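Local coordinates for protein alpha-/beta-galactoside alpha-2,3-sialyltransferase (Photobacterium phosphoreum, PDB 2ZWI) that probably transfers sialic acid from a CMP-linked donor to galactosides, forming alpha-2,3 linkages, and binds CMP and a zinc ion, at residues L46-I50 with K213-F217. Residue numbers count along the deposited sequence, not the author numbering.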
loop_
_atom_site.group_PDB
_atom_site.type_symbol
_atom_site.label_atom_id
_atom_site.label_comp_id
_atom_site.label_asym_id
_atom_site.label_seq_id
_atom_site.Cartn_x
_atom_site.Cartn_y
_atom_site.Cartn_z
ATOM N N LEU A 46 7.977 -12.725 -19.542
ATOM C CA LEU A 46 7.007 -12.400 -18.500
ATOM C C LEU A 46 5.860 -11.578 -19.096
ATOM O O LEU A 46 4.702 -11.940 -18.944
ATOM C CB LEU A 46 7.684 -11.643 -17.338
ATOM C CG LEU A 46 6.881 -11.219 -16.102
ATOM C CD1 LEU A 46 6.423 -12.420 -15.287
ATOM C CD2 LEU A 46 7.730 -10.299 -15.251
ATOM N N LEU A 47 6.193 -10.493 -19.794
ATOM C CA LEU A 47 5.176 -9.608 -20.367
ATOM C C LEU A 47 4.278 -10.343 -21.370
ATOM O O LEU A 47 3.062 -10.172 -21.358
ATOM C CB LEU A 47 5.801 -8.335 -20.971
ATOM C CG LEU A 47 6.331 -7.287 -19.975
ATOM C CD1 LEU A 47 7.161 -6.193 -20.664
ATOM C CD2 LEU A 47 5.204 -6.654 -19.124
ATOM N N GLU A 48 4.873 -11.191 -22.202
ATOM C CA GLU A 48 4.093 -11.971 -23.169
ATOM C C GLU A 48 3.145 -12.980 -22.505
ATOM O O GLU A 48 2.060 -13.251 -23.024
ATOM C CB GLU A 48 5.009 -12.651 -24.198
ATOM C CG GLU A 48 5.434 -11.723 -25.341
ATOM C CD GLU A 48 6.618 -12.257 -26.157
ATOM O OE1 GLU A 48 7.284 -11.423 -26.825
ATOM O OE2 GLU A 48 6.894 -13.488 -26.116
ATOM N N SER A 49 3.551 -13.520 -21.357
ATOM C CA SER A 49 2.715 -14.454 -20.602
ATOM C C SER A 49 1.468 -13.788 -19.990
ATOM O O SER A 49 0.490 -14.470 -19.690
ATOM C CB SER A 49 3.524 -15.194 -19.526
ATOM O OG SER A 49 3.862 -14.333 -18.446
ATOM N N ILE A 50 1.493 -12.466 -19.824
ATOM C CA ILE A 50 0.307 -11.731 -19.341
ATOM C C ILE A 50 -0.358 -10.855 -20.423
ATOM O O ILE A 50 -1.360 -10.176 -20.161
ATOM C CB ILE A 50 0.610 -10.904 -18.054
ATOM C CG1 ILE A 50 1.604 -9.769 -18.340
ATOM C CG2 ILE A 50 1.107 -11.827 -16.931
ATOM C CD1 ILE A 50 1.673 -8.708 -17.226
ATOM N N LYS A 213 5.520 -16.735 -11.138
ATOM C CA LYS A 213 5.215 -15.459 -11.776
ATOM C C LYS A 213 5.314 -14.284 -10.798
ATOM O O LYS A 213 5.778 -13.203 -11.171
ATOM C CB LYS A 213 3.833 -15.492 -12.430
ATOM C CG LYS A 213 3.620 -14.396 -13.468
ATOM C CD LYS A 213 2.332 -14.607 -14.291
ATOM C CE LYS A 213 2.443 -15.840 -15.172
ATOM N NZ LYS A 213 1.451 -15.818 -16.286
ATOM N N PHE A 214 4.881 -14.498 -9.554
ATOM C CA PHE A 214 5.012 -13.465 -8.533
ATOM C C PHE A 214 6.482 -13.159 -8.233
ATOM O O PHE A 214 6.871 -11.985 -8.141
ATOM C CB PHE A 214 4.242 -13.800 -7.244
ATOM C CG PHE A 214 4.314 -12.695 -6.211
ATOM C CD1 PHE A 214 3.399 -11.646 -6.232
ATOM C CD2 PHE A 214 5.325 -12.682 -5.253
ATOM C CE1 PHE A 214 3.463 -10.608 -5.317
ATOM C CE2 PHE A 214 5.403 -11.631 -4.309
ATOM C CZ PHE A 214 4.464 -10.597 -4.343
ATOM N N TYR A 215 7.290 -14.207 -8.094
ATOM C CA TYR A 215 8.735 -14.041 -7.896
ATOM C C TYR A 215 9.376 -13.316 -9.061
ATOM O O TYR A 215 10.229 -12.453 -8.855
ATOM C CB TYR A 215 9.444 -15.379 -7.692
ATOM C CG TYR A 215 8.840 -16.265 -6.631
ATOM C CD1 TYR A 215 8.216 -15.727 -5.508
ATOM C CD2 TYR A 215 8.912 -17.650 -6.743
ATOM C CE1 TYR A 215 7.656 -16.548 -4.542
ATOM C CE2 TYR A 215 8.370 -18.476 -5.780
ATOM C CZ TYR A 215 7.745 -17.926 -4.685
ATOM O OH TYR A 215 7.205 -18.755 -3.732
ATOM N N ASN A 216 8.969 -13.670 -10.284
ATOM C CA ASN A 216 9.516 -13.029 -11.488
ATOM C C ASN A 216 9.169 -11.538 -11.614
ATOM O O ASN A 216 10.031 -10.728 -11.943
ATOM C CB ASN A 216 9.117 -13.795 -12.748
ATOM C CG ASN A 216 9.855 -15.117 -12.887
ATOM O OD1 ASN A 216 10.942 -15.296 -12.341
ATOM N ND2 ASN A 216 9.257 -16.055 -13.619
ATOM N N PHE A 217 7.908 -11.198 -11.364
ATOM C CA PHE A 217 7.440 -9.805 -11.316
ATOM C C PHE A 217 8.209 -8.920 -10.328
ATOM O O PHE A 217 8.596 -7.801 -10.649
ATOM C CB PHE A 217 5.965 -9.777 -10.898
ATOM C CG PHE A 217 5.009 -9.637 -12.031
ATOM C CD1 PHE A 217 5.231 -8.697 -13.040
ATOM C CD2 PHE A 217 3.847 -10.402 -12.059
ATOM C CE1 PHE A 217 4.330 -8.546 -14.081
ATOM C CE2 PHE A 217 2.926 -10.264 -13.095
ATOM C CZ PHE A 217 3.169 -9.330 -14.111
#
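Two helices far apart in sequence can pack through a small set of interlocking side chains that fill the space between them, and here the axes of the two short segments approach to 11.5 Å, with 130° between their N-to-C directions. L46 makes the central insertion: its CD1 lies 3.9 Å from both CG of K213 and CB of N216, while its CD2 meets CD1 of F217 at 3.7 Å, and its CG lies over one face of that ring. One turn on, S49 turns its hydroxyl back to its own helix, OG donating to O of L46 at 2.6 Å; NZ of K213 ends 3.6 Å from that OG. I50 completes the apolar cluster, with CD1 3.5 Å from CZ at the edge of the F217 ring and CG2 4.0 Å from CD of K213, whose aliphatic chain lies across the interface. F217 also touches M20 and I24 of helix 14-26. Away from the CMP and zinc sites, three helices thus converge in the N-terminal Rossmann-like domain of a GT-B glycosyltransferase.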